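Local coordinates for Ice-binding protein (Leucosporidium, PDB 3UYU) that binds to the surface of ice crystals and inhibits their growth, conferring freeze tolerance with low thermal hysteresis activity, at residues S12-L17 / P77-A82; A18-S23 / Q210-L215; G32-S37 / G65-A70; G174-V179 / A191-T196; E186-A191 / R206-T211. The protein carries 2 engineered substitutions. All blocks are in the same frame, centred on the assembly; numbering follows the deposited sequence.

Contact 1 (S12-L17 / P77-A82)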
# COMPACT_ATOMS: atom_id res chain seq x y z
N SER A 12 0.90 6.52 6.41
CA SER A 12 1.22 7.95 6.57
C SER A 12 0.00 8.83 6.29
O SER A 12 0.13 10.05 6.44
CB SER A 12 2.43 8.36 5.70
OG SER A 12 2.06 8.40 4.39
N ASN A 13 -1.15 8.25 5.95
CA ASN A 13 -2.35 9.07 5.74
C ASN A 13 -3.22 9.11 6.98
O ASN A 13 -4.38 9.59 6.91
CB ASN A 13 -3.19 8.51 4.58
CG ASN A 13 -2.39 8.45 3.25
OD1 ASN A 13 -1.26 9.01 3.12
ND2 ASN A 13 -2.95 7.76 2.27
N PHE A 14 -2.68 8.59 8.10
CA PHE A 14 -3.49 8.50 9.35
C PHE A 14 -2.76 9.13 10.53
O PHE A 14 -1.58 8.84 10.81
CB PHE A 14 -3.83 7.01 9.71
CG PHE A 14 -4.84 6.37 8.79
CD1 PHE A 14 -4.45 5.85 7.53
CD2 PHE A 14 -6.20 6.35 9.15
CE1 PHE A 14 -5.39 5.34 6.67
CE2 PHE A 14 -7.14 5.82 8.30
CZ PHE A 14 -6.72 5.33 6.99
N ALA A 15 -3.56 9.89 11.28
CA ALA A 15 -3.11 10.24 12.63
C ALA A 15 -3.13 9.12 13.65
O ALA A 15 -2.24 9.01 14.46
CB ALA A 15 -3.95 11.43 13.14
N ILE A 16 -4.19 8.31 13.59
CA ILE A 16 -4.34 7.16 14.47
C ILE A 16 -4.91 6.02 13.62
O ILE A 16 -5.88 6.23 12.87
CB ILE A 16 -5.36 7.48 15.61
CG1 ILE A 16 -4.90 8.68 16.43
CG2 ILE A 16 -5.42 6.31 16.57
CD1 ILE A 16 -5.90 9.05 17.54
N LEU A 17 -4.27 4.86 13.69
CA LEU A 17 -4.76 3.65 13.03
C LEU A 17 -4.66 2.51 14.01
O LEU A 17 -3.65 2.35 14.63
CB LEU A 17 -3.91 3.36 11.77
CG LEU A 17 -4.40 2.19 10.88
CD1 LEU A 17 -5.71 2.54 10.17
CD2 LEU A 17 -3.33 1.95 9.82
N PRO A 77 -13.06 -0.39 3.04
CA PRO A 77 -12.44 -1.59 3.56
C PRO A 77 -11.04 -1.91 2.94
O PRO A 77 -10.13 -2.25 3.67
CB PRO A 77 -13.54 -2.71 3.32
CG PRO A 77 -14.83 -1.89 3.31
CD PRO A 77 -14.47 -0.63 2.61
N ASN A 78 -10.92 -1.75 1.62
CA ASN A 78 -9.64 -2.10 1.02
C ASN A 78 -8.56 -1.02 1.26
O ASN A 78 -7.41 -1.37 1.34
CB ASN A 78 -9.80 -2.40 -0.49
CG ASN A 78 -10.39 -3.78 -0.73
OD1 ASN A 78 -10.21 -4.68 0.04
ND2 ASN A 78 -11.03 -3.91 -1.84
N TYR A 79 -8.99 0.26 1.40
CA TYR A 79 -8.07 1.35 1.78
C TYR A 79 -7.50 1.09 3.19
O TYR A 79 -6.27 1.15 3.39
CB TYR A 79 -8.87 2.63 1.76
CG TYR A 79 -8.09 3.89 2.12
CD1 TYR A 79 -6.97 4.31 1.37
CD2 TYR A 79 -8.51 4.65 3.21
CE1 TYR A 79 -6.29 5.49 1.70
CE2 TYR A 79 -7.86 5.87 3.51
CZ TYR A 79 -6.75 6.25 2.77
OH TYR A 79 -6.03 7.42 3.05
N LEU A 80 -8.38 0.78 4.13
CA LEU A 80 -7.96 0.41 5.46
C LEU A 80 -7.09 -0.84 5.56
O LEU A 80 -6.12 -0.93 6.36
CB LEU A 80 -9.19 0.25 6.40
CG LEU A 80 -9.85 1.56 6.88
CD1 LEU A 80 -11.20 1.18 7.44
CD2 LEU A 80 -8.95 2.23 7.95
N ALA A 81 -7.45 -1.88 4.78
CA ALA A 81 -6.61 -3.06 4.76
C ALA A 81 -5.19 -2.77 4.36
O ALA A 81 -4.25 -3.33 4.98
CB ALA A 81 -7.27 -4.16 3.83
N ALA A 82 -5.04 -1.88 3.38
CA ALA A 82 -3.71 -1.51 2.92
C ALA A 82 -3.01 -0.68 4.01
O ALA A 82 -1.83 -0.90 4.29
CB ALA A 82 -3.77 -0.73 1.63
O HOH W 1 -6.65 8.50 5.40

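Contact 2 (A18-S23 / Q210-L215)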
# COMPACT_ATOMS: atom_id res chain seq x y z
N ALA A 18 -5.75 1.74 14.16
CA ALA A 18 -5.77 0.68 15.15
C ALA A 18 -6.52 -0.52 14.61
O ALA A 18 -7.38 -0.38 13.80
CB ALA A 18 -6.39 1.14 16.52
N LYS A 19 -6.19 -1.67 15.14
CA LYS A 19 -6.87 -2.90 14.64
C LYS A 19 -8.12 -3.25 15.42
O LYS A 19 -9.03 -3.87 14.87
CB LYS A 19 -5.88 -4.07 14.67
CG LYS A 19 -4.78 -3.95 13.56
CD LYS A 19 -3.93 -5.21 13.45
CE LYS A 19 -4.72 -6.24 12.71
NZ LYS A 19 -3.71 -7.40 12.55
N ALA A 20 -8.15 -2.88 16.70
CA ALA A 20 -9.21 -3.36 17.60
C ALA A 20 -10.19 -2.29 18.03
O ALA A 20 -11.32 -2.57 18.35
CB ALA A 20 -8.59 -3.97 18.85
N GLY A 21 -9.74 -1.03 18.04
CA GLY A 21 -10.61 0.07 18.46
C GLY A 21 -9.88 1.35 18.82
O GLY A 21 -8.65 1.32 19.01
N ILE A 22 -10.66 2.43 18.86
CA ILE A 22 -10.13 3.73 19.36
C ILE A 22 -11.18 4.29 20.26
O ILE A 22 -12.34 4.37 19.85
CB ILE A 22 -9.83 4.68 18.21
CG1 ILE A 22 -8.77 4.09 17.24
CG2 ILE A 22 -9.29 6.13 18.74
CD1 ILE A 22 -8.77 4.88 15.88
N SER A 23 -10.81 4.71 21.50
CA SER A 23 -11.82 5.34 22.39
C SER A 23 -11.36 6.75 22.74
O SER A 23 -10.15 7.01 22.67
CB SER A 23 -11.91 4.57 23.71
OG SER A 23 -10.66 4.42 24.38
N GLN A 210 -1.40 -2.26 16.82
CA GLN A 210 -2.01 -3.59 16.46
C GLN A 210 -3.14 -4.08 17.34
O GLN A 210 -3.79 -5.13 17.07
CB GLN A 210 -0.92 -4.63 16.39
CG GLN A 210 -0.02 -4.31 15.19
CD GLN A 210 1.09 -5.31 14.88
OE1 GLN A 210 0.97 -6.52 15.12
NE2 GLN A 210 2.20 -4.79 14.36
N THR A 211 -3.48 -3.27 18.34
CA THR A 211 -4.71 -3.53 19.14
C THR A 211 -5.51 -2.25 19.27
O THR A 211 -6.11 -1.82 18.32
CB THR A 211 -4.40 -4.27 20.51
OG1 THR A 211 -3.63 -3.45 21.38
CG2 THR A 211 -3.64 -5.54 20.32
N GLU A 212 -5.57 -1.65 20.47
CA GLU A 212 -6.48 -0.52 20.79
C GLU A 212 -5.71 0.75 21.17
O GLU A 212 -4.63 0.69 21.76
CB GLU A 212 -7.32 -0.96 22.03
CG GLU A 212 -8.25 0.08 22.61
CD GLU A 212 -9.65 0.06 22.01
OE1 GLU A 212 -9.95 -0.96 21.32
OE2 GLU A 212 -10.45 1.02 22.23
N VAL A 213 -6.33 1.87 20.84
CA VAL A 213 -5.82 3.22 21.26
C VAL A 213 -6.85 3.90 22.13
O VAL A 213 -8.02 4.01 21.75
CB VAL A 213 -5.48 4.09 20.02
CG1 VAL A 213 -5.09 5.56 20.46
CG2 VAL A 213 -4.39 3.43 19.21
N ALA A 214 -6.44 4.29 23.35
CA ALA A 214 -7.33 5.05 24.20
C ALA A 214 -6.83 6.49 24.36
O ALA A 214 -5.65 6.70 24.75
CB ALA A 214 -7.44 4.36 25.56
N LEU A 215 -7.71 7.44 24.06
CA LEU A 215 -7.39 8.88 24.17
C LEU A 215 -8.14 9.41 25.41
O LEU A 215 -9.33 9.14 25.56
CB LEU A 215 -7.90 9.63 22.99
CG LEU A 215 -7.26 9.07 21.70
CD1 LEU A 215 -7.92 9.83 20.65
CD2 LEU A 215 -5.68 9.14 21.64
O HOH W 2 -11.90 -3.04 21.29
O HOH W 3 -10.49 6.61 26.27

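Contact 3 (G32-S37 / G65-A70). Engineered in segment 65-70: M66 (natural residue Leu).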
# COMPACT_ATOMS: atom_id res chain seq x y z
N GLY A 32 -5.93 15.09 11.51
CA GLY A 32 -5.62 13.96 10.57
C GLY A 32 -6.68 12.91 10.71
O GLY A 32 -7.45 12.89 11.69
N ASP A 33 -6.67 11.99 9.74
CA ASP A 33 -7.70 10.92 9.73
C ASP A 33 -7.44 9.89 10.79
O ASP A 33 -6.30 9.62 11.23
CB ASP A 33 -7.70 10.24 8.35
CG ASP A 33 -8.09 11.17 7.23
OD1 ASP A 33 -8.64 12.28 7.43
OD2 ASP A 33 -7.83 10.79 6.01
N ILE A 34 -8.51 9.18 11.15
CA ILE A 34 -8.38 8.03 12.00
C ILE A 34 -9.12 6.79 11.39
O ILE A 34 -10.09 6.96 10.59
CB ILE A 34 -8.86 8.27 13.49
CG1 ILE A 34 -10.38 8.45 13.55
CG2 ILE A 34 -8.12 9.52 14.12
CD1 ILE A 34 -10.95 8.52 15.04
N GLY A 35 -8.60 5.63 11.76
CA GLY A 35 -9.13 4.36 11.21
C GLY A 35 -8.98 3.15 12.02
O GLY A 35 -8.07 3.03 12.81
N VAL A 36 -9.98 2.23 11.88
CA VAL A 36 -9.90 0.91 12.46
C VAL A 36 -10.21 -0.17 11.45
O VAL A 36 -11.13 0.02 10.64
CB VAL A 36 -10.81 0.70 13.72
CG1 VAL A 36 -10.42 1.72 14.83
CG2 VAL A 36 -12.23 0.84 13.39
N SER A 37 -9.37 -1.21 11.50
CA SER A 37 -9.58 -2.43 10.66
C SER A 37 -8.72 -3.53 11.30
O SER A 37 -7.54 -3.35 11.58
CB SER A 37 -9.16 -2.17 9.21
OG SER A 37 -9.22 -3.43 8.50
N GLY A 65 -10.64 15.97 9.93
CA GLY A 65 -10.33 14.91 8.93
C GLY A 65 -11.48 13.95 8.92
O GLY A 65 -12.62 14.33 9.23
N MSE A 66 -11.20 12.74 8.48
CA MSE A 66 -12.26 11.71 8.34
C MSE A 66 -11.99 10.52 9.18
O MSE A 66 -10.87 10.23 9.57
CB MSE A 66 -12.30 11.25 6.87
CG MSE A 66 -12.98 12.17 5.94
SE MSE A 66 -11.88 13.67 5.45
CE MSE A 66 -13.03 14.28 3.98
N ILE A 67 -13.06 9.77 9.45
CA ILE A 67 -12.99 8.60 10.32
C ILE A 67 -13.45 7.43 9.49
O ILE A 67 -14.50 7.50 8.88
CB ILE A 67 -13.97 8.74 11.55
CG1 ILE A 67 -13.50 9.96 12.34
CG2 ILE A 67 -13.94 7.44 12.39
CD1 ILE A 67 -14.47 10.55 13.36
N TYR A 68 -12.67 6.38 9.54
CA TYR A 68 -12.88 5.17 8.66
C TYR A 68 -12.94 3.93 9.51
O TYR A 68 -12.17 3.73 10.47
CB TYR A 68 -11.68 5.04 7.69
CG TYR A 68 -11.55 6.16 6.69
CD1 TYR A 68 -12.42 6.28 5.60
CD2 TYR A 68 -10.52 7.12 6.84
CE1 TYR A 68 -12.28 7.29 4.69
CE2 TYR A 68 -10.42 8.16 5.93
CZ TYR A 68 -11.31 8.25 4.85
OH TYR A 68 -11.19 9.26 3.91
N ALA A 69 -13.85 2.99 9.14
CA ALA A 69 -13.90 1.66 9.78
C ALA A 69 -14.15 0.57 8.76
O ALA A 69 -14.64 0.88 7.67
CB ALA A 69 -15.03 1.63 10.85
N ALA A 70 -13.85 -0.66 9.21
CA ALA A 70 -13.76 -1.83 8.26
C ALA A 70 -15.17 -2.17 7.66
O ALA A 70 -15.21 -2.86 6.63
CB ALA A 70 -13.13 -3.04 8.90
O HOH W 4 -9.27 11.06 3.93

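Contact 4 (G174-V179 / A191-T196)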
# COMPACT_ATOMS: atom_id res chain seq x y z
N GLY A 174 6.98 -3.31 21.93
CA GLY A 174 6.35 -4.68 21.97
C GLY A 174 5.14 -4.76 22.89
O GLY A 174 4.19 -5.50 22.59
N ASP A 175 5.17 -4.05 24.03
CA ASP A 175 4.13 -4.09 25.07
C ASP A 175 3.44 -2.70 25.23
O ASP A 175 3.72 -1.79 24.46
CB ASP A 175 4.72 -4.58 26.40
CG ASP A 175 5.02 -6.08 26.41
OD1 ASP A 175 4.24 -6.86 25.78
OD2 ASP A 175 6.01 -6.50 27.11
N ASP A 176 2.54 -2.53 26.17
CA ASP A 176 1.70 -1.31 26.23
C ASP A 176 2.49 -0.00 26.34
O ASP A 176 3.53 0.06 26.98
CB ASP A 176 0.71 -1.32 27.41
CG ASP A 176 -0.30 -2.47 27.36
OD1 ASP A 176 -0.49 -3.11 26.29
OD2 ASP A 176 -0.94 -2.74 28.42
N VAL A 177 1.92 1.02 25.72
CA VAL A 177 2.49 2.38 25.75
C VAL A 177 1.60 3.26 26.61
O VAL A 177 0.40 3.30 26.37
CB VAL A 177 2.61 2.98 24.34
CG1 VAL A 177 3.13 4.51 24.46
CG2 VAL A 177 3.60 2.19 23.40
N THR A 178 2.15 3.96 27.60
CA THR A 178 1.38 4.93 28.35
C THR A 178 2.04 6.30 28.29
O THR A 178 3.14 6.47 28.78
CB THR A 178 1.33 4.55 29.85
OG1 THR A 178 0.73 3.25 29.97
CG2 THR A 178 0.48 5.57 30.63
N VAL A 179 1.34 7.26 27.71
CA VAL A 179 1.86 8.64 27.67
C VAL A 179 1.18 9.33 28.85
O VAL A 179 -0.05 9.43 28.89
CB VAL A 179 1.52 9.34 26.32
CG1 VAL A 179 2.03 10.77 26.27
CG2 VAL A 179 2.08 8.55 25.15
N ALA A 191 3.11 0.56 17.76
CA ALA A 191 2.78 -0.23 18.98
C ALA A 191 2.19 -1.58 18.64
O ALA A 191 1.29 -1.67 17.82
CB ALA A 191 1.78 0.53 19.80
N LYS A 192 2.79 -2.60 19.26
CA LYS A 192 2.21 -3.94 19.14
C LYS A 192 0.91 -4.14 19.89
O LYS A 192 0.06 -4.94 19.47
CB LYS A 192 3.25 -5.03 19.42
CG LYS A 192 2.74 -6.38 18.99
CD LYS A 192 3.21 -7.47 19.86
CE LYS A 192 3.09 -8.80 19.13
NZ LYS A 192 3.14 -8.52 17.66
N ARG A 193 0.78 -3.46 21.02
CA ARG A 193 -0.39 -3.66 21.90
C ARG A 193 -0.99 -2.31 22.20
O ARG A 193 -1.02 -1.43 21.34
CB ARG A 193 0.02 -4.44 23.16
CG ARG A 193 0.61 -5.87 22.81
CD ARG A 193 1.02 -6.57 24.07
NE ARG A 193 0.53 -7.95 24.05
CZ ARG A 193 0.42 -8.71 25.14
NH1 ARG A 193 0.79 -8.22 26.33
NH2 ARG A 193 -0.04 -9.96 25.05
N PHE A 194 -1.42 -2.10 23.44
CA PHE A 194 -2.32 -1.01 23.75
C PHE A 194 -1.54 0.32 23.79
O PHE A 194 -0.38 0.31 24.17
CB PHE A 194 -2.89 -1.26 25.16
CG PHE A 194 -4.31 -0.86 25.33
CD1 PHE A 194 -4.68 0.50 25.44
CD2 PHE A 194 -5.32 -1.82 25.38
CE1 PHE A 194 -5.98 0.89 25.62
CE2 PHE A 194 -6.65 -1.44 25.57
CZ PHE A 194 -6.98 -0.07 25.69
N VAL A 195 -2.17 1.41 23.35
CA VAL A 195 -1.62 2.79 23.57
C VAL A 195 -2.67 3.62 24.27
O VAL A 195 -3.83 3.71 23.81
CB VAL A 195 -1.28 3.48 22.23
CG1 VAL A 195 -0.68 4.91 22.47
CG2 VAL A 195 -0.27 2.67 21.43
N THR A 196 -2.27 4.26 25.39
CA THR A 196 -3.14 5.20 26.11
C THR A 196 -2.48 6.56 26.15
O THR A 196 -1.34 6.63 26.61
CB THR A 196 -3.30 4.75 27.56
OG1 THR A 196 -3.86 3.42 27.54
CG2 THR A 196 -4.27 5.67 28.35
O HOH W 5 1.80 -1.26 22.58
O HOH W 6 -1.75 1.54 27.45

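Contact 5 (E186-A191 / R206-T211)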
# COMPACT_ATOMS: atom_id res chain seq x y z
N GLU A 186 6.77 13.31 20.66
CA GLU A 186 7.11 13.61 19.23
C GLU A 186 7.52 12.28 18.56
O GLU A 186 8.43 11.61 19.04
CB GLU A 186 8.33 14.55 19.13
CG GLU A 186 8.07 15.95 19.61
CD GLU A 186 7.40 16.86 18.57
OE1 GLU A 186 7.72 16.74 17.38
OE2 GLU A 186 6.58 17.73 18.97
N GLY A 187 6.90 11.99 17.42
CA GLY A 187 7.36 10.81 16.65
C GLY A 187 6.21 9.92 16.22
O GLY A 187 5.02 10.14 16.53
N VAL A 188 6.61 8.88 15.47
CA VAL A 188 5.72 7.81 15.03
C VAL A 188 5.72 6.67 16.04
O VAL A 188 6.79 6.11 16.34
CB VAL A 188 6.15 7.31 13.63
CG1 VAL A 188 5.22 6.17 13.17
CG2 VAL A 188 6.08 8.40 12.63
N LEU A 189 4.58 6.35 16.64
CA LEU A 189 4.47 5.21 17.55
C LEU A 189 3.97 3.97 16.82
O LEU A 189 2.88 4.03 16.28
CB LEU A 189 3.48 5.59 18.64
CG LEU A 189 3.53 5.02 20.02
CD1 LEU A 189 4.99 4.87 20.60
CD2 LEU A 189 2.72 6.04 20.85
N LEU A 190 4.84 2.95 16.71
CA LEU A 190 4.47 1.65 16.08
C LEU A 190 4.35 0.69 17.27
O LEU A 190 5.36 0.10 17.74
CB LEU A 190 5.55 1.20 15.10
CG LEU A 190 5.75 2.11 13.87
CD1 LEU A 190 7.18 1.92 13.29
CD2 LEU A 190 4.77 1.73 12.90
N ALA A 191 3.11 0.56 17.76
CA ALA A 191 2.78 -0.23 18.98
C ALA A 191 2.19 -1.58 18.64
O ALA A 191 1.29 -1.67 17.82
CB ALA A 191 1.78 0.53 19.80
N ARG A 206 2.20 10.25 14.75
CA ARG A 206 1.10 9.36 14.52
C ARG A 206 1.14 8.20 15.52
O ARG A 206 2.20 7.89 16.08
CB ARG A 206 1.25 8.69 13.14
CG ARG A 206 1.49 9.59 12.03
CD ARG A 206 1.86 8.53 10.90
NE ARG A 206 2.47 9.40 9.99
CZ ARG A 206 1.79 10.26 9.27
NH1 ARG A 206 0.43 10.32 9.35
NH2 ARG A 206 2.41 11.08 8.45
N VAL A 207 -0.03 7.56 15.70
CA VAL A 207 -0.20 6.41 16.57
C VAL A 207 -0.73 5.22 15.75
O VAL A 207 -1.81 5.29 15.21
CB VAL A 207 -1.14 6.71 17.75
CG1 VAL A 207 -1.25 5.50 18.68
CG2 VAL A 207 -0.59 7.93 18.55
N LEU A 208 0.09 4.18 15.68
CA LEU A 208 -0.23 3.00 14.83
C LEU A 208 -0.22 1.82 15.77
O LEU A 208 0.83 1.40 16.16
CB LEU A 208 0.79 2.87 13.71
CG LEU A 208 0.98 4.16 12.81
CD1 LEU A 208 2.02 3.94 11.74
CD2 LEU A 208 -0.29 4.49 12.05
N SER A 209 -1.40 1.26 16.10
CA SER A 209 -1.41 0.16 17.08
C SER A 209 -2.01 -1.11 16.51
O SER A 209 -3.06 -1.03 15.86
CB SER A 209 -2.28 0.58 18.28
OG SER A 209 -2.53 -0.58 19.10
N GLN A 210 -1.40 -2.26 16.82
CA GLN A 210 -2.01 -3.59 16.46
C GLN A 210 -3.14 -4.08 17.34
O GLN A 210 -3.79 -5.13 17.07
CB GLN A 210 -0.92 -4.63 16.39
CG GLN A 210 -0.02 -4.31 15.19
CD GLN A 210 1.09 -5.31 14.88
OE1 GLN A 210 0.97 -6.52 15.12
NE2 GLN A 210 2.20 -4.79 14.36
N THR A 211 -3.48 -3.27 18.34
CA THR A 211 -4.71 -3.53 19.14
C THR A 211 -5.51 -2.25 19.27
O THR A 211 -6.11 -1.82 18.32
CB THR A 211 -4.40 -4.27 20.51
OG1 THR A 211 -3.63 -3.45 21.38
CG2 THR A 211 -3.64 -5.54 20.32

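Contact 1 (S12-L17 / P77-A82)
N13, F14 and L17 face Y79 and L80 of helix 76-96, polar at one end and greasy at the other. The polar part centres on the phenol oxygen of Y79. N13 donates to it, ND2 to OH at 3.2 Å, with the oxygen tilted only a little from the amide plane and an N-H...O angle of 151°. A water sits at the rim of the Y79 ring, in its plane; it takes the phenol proton over 2.7 Å from Y79 OH and donates to the backbone O of N13.

The apolar part is built round F14. Its CZ lies 3.7 Å from CE2 of Y79, the two rings sliding past each other obliquely with planes 38° apart, and 3.9 Å from CD2 of L80. L17, with CG anti to its backbone N (chi1 -174°), folds CD1 over the centre of one face of the F14 ring and also touches L80 CD2. A83 and V84 extend this layer along the helix.

N78 of the second subunit adds a weak hydrogen bond to Y79 OH. The phenol oxygen is thus engaged by one water and two amides, the second only weakly, where the helix packs beside the dimer interface.

Contact 2 (A18-S23 / Q210-L215)
A18 opens the contact, its CB resting 3.5 Å from the carbonyl O of T211 and, more loosely, against CG2 of V213. K19 follows with a weak backbone bond to T211 O, while its CB, CG and CD run along the carbonyl of Q210; the ammonium end goes on to a salt bridge with E88 on helix 76-96. The main donor to T211 O is A20 N at 2.8 Å, coming in from above the carbonyl plane.

At G21 the glutamate of the other strand folds back. E212 has CG anti to its backbone N but is bent at chi2 (90°), which lays the carboxylate over the glycine, OE1 3.1 Å from G21 CA. The absence of a side chain at G21 leaves room for that oxygen, and its backbone angles are also those of a glycine. A water bridges E212 OE1 and A20 O. G21 O accepts from V213 N.

I22 turns to the inside with V213 and L215, its CG1 4.3 Å from V213 CB. S23 points outward beside A214, OG 3.4 Å from A214 CB, and its backbone takes part in two bonds: N to V213 O, and O from L215 N at 2.8 Å.

The two parallel strands lie in the sheet that carries the inferred ice-binding residues T45 and A214. Strand 44-45 flanks 21-25, strand 195-197 flanks 212-216, and I16 of strand 16-18 packs beneath I22, V213 and L215.

Contact 3 (G32-S37 / G65-A70)
D33 has its CG anti to the carbonyl carbon (chi1 -64°), which swings the carboxylate across to the neighbouring strand, and Y68, turned the same way about its first torsion (chi1 -65°), brings its ring edge up to meet it. D33 OD1 takes the backbone N-H of M66 at 2.8 Å, from above the carboxylate plane. OD2 lies 3.7 Å from Y68 CE2, in the plane of the ring, and one short water bridge joins it to Y68 OH. M66 is an engineered selenomethionine whose chain, bent at chi2, leads off toward Y57.

Beyond this the strands run parallel, bonded I34 N to M66 O, Y68 N to I34 O at 2.8 Å, and V36 N to Y68 O. On the face opposite Y68, I34 and I67 lie side by side, I34 CG1 3.7 Å from I67 CG1. V36 CG2 touches A69 CB at 3.9 Å; I44 packs against V36 and I67 from across the interior.

D33 therefore adds a side-chain rung at the 33/66 end of the ladder, its carboxylate standing in for a backbone acceptor. One side of the pair is hydrocarbon filling the beta-helix, while on the other the Y68 ring lies against L80 of the long helix and T74 of the second subunit.

Contact 4 (G174-V179 / A191-T196)
R193 lies alongside the turn at 174-176, and its side chain can be followed outward. CB sits 3.4 Å from OD1 of D176; CG, anti to the carbonyl carbon (chi1 -60°), is 3.6 Å from the carbonyl O of G174. CD of R193 is 3.7 Å from both G174 O and D175 OD1. The chain then bends at chi3, and NH1 ends 3.7 Å from D175 OD1, a long salt bridge in which the oxygen is well out of the guanidinium plane. Any attraction here is probably one of charge only, since no N-H points at the carboxylate. K192 CB also lies against the 174 carbonyl, 3.3 Å from G174 O.

D176 provides the directed polar contact of the turn: its OD1 accepts from F194 N at 3.2 Å, met from above the carboxylate plane, and also touches F194 CB. A water ties the two turns together, donating to D175 O and accepting from R193 N. Past the turn the ladder becomes regular, V177 N to F194 O at 2.9 Å, T196 N to V177 O and V179 N to T196 O, this last nearly straight at 176°. A second water links V177 O with T196 OG1. V177 CB and V195 CG2 meet inside at 4.1 Å.

Strand 150-152 borders the pair beside 177-179, and strand 212-216 beside 195-197, where the F194 side chain reaches E212 and A214, the latter an inferred ice-binding residue. Inward, V177 and V195 both rest on L189 of strand 188-191; at the turn, R193 O accepts from the hydroxyl of S209.

Contact 5 (E186-A191 / R206-T211)
Two successive coils of the right-handed beta-helix stack here, with V188-A191 and R206-S209 running parallel, their short axes 4.8 Å apart and 9° from parallel. The ladder starts with a weak bond from R206 N to G187 O and then tightens: L189 N to R206 O, L208 N to L189 O, A191 N to L208 O and Q210 N to A191 O, each 2.9 Å between the named atoms. The chain turns a corner at G187.

V188, L190, R206 and L208 lie on the face turned to helix 76-96. L208, with CG anti to its carbonyl carbon (chi1 -55°), lies alongside L190 and points the same way, so that the methyls CD1 of L208 and CD2 of L190 meet at 3.7 Å; the same CD1 touches V188 CG1 at 4.2 Å. L190 continues onto Y91 and A94 of the helix, and R206 NH1 is anchored by the carbonyl of F14.

On the other face L189 and V207 fill the interior, L189 CD2 4.5 Å from V207 CG2, beside A191 and S209. S209 OG accepts from T211 N at 3.0 Å, an ST turn, and donates to R193 O.

Residues stacked in register, mostly aliphatic and alternating between two faces, with a glycine at one corner and a serine turn at the other, are the pattern of a parallel beta-helix.

All five contacts belong to one right-handed beta-helix and the helix beside it. Contacts 2 and 4 lie on the sheet with the inferred ice-binding residues, centres about 10 Å apart, through the neighbouring strands 212-216 and 195-197. Contacts 3 and 5, about 14 Å apart, lie on the wall facing helix 76-96, with strand 16-18 of contact 1 between them, pairing with both 34-36 and 202-209. Along the chain contact 3 nests inside contact 1, whereas contacts 4 and 5 alternate and share A191. The N-terminal coils thus insert beside the C-terminal ones, so early and late coils of the chain stack in one solenoid, while contacts 1 and 3 also touch the second subunit.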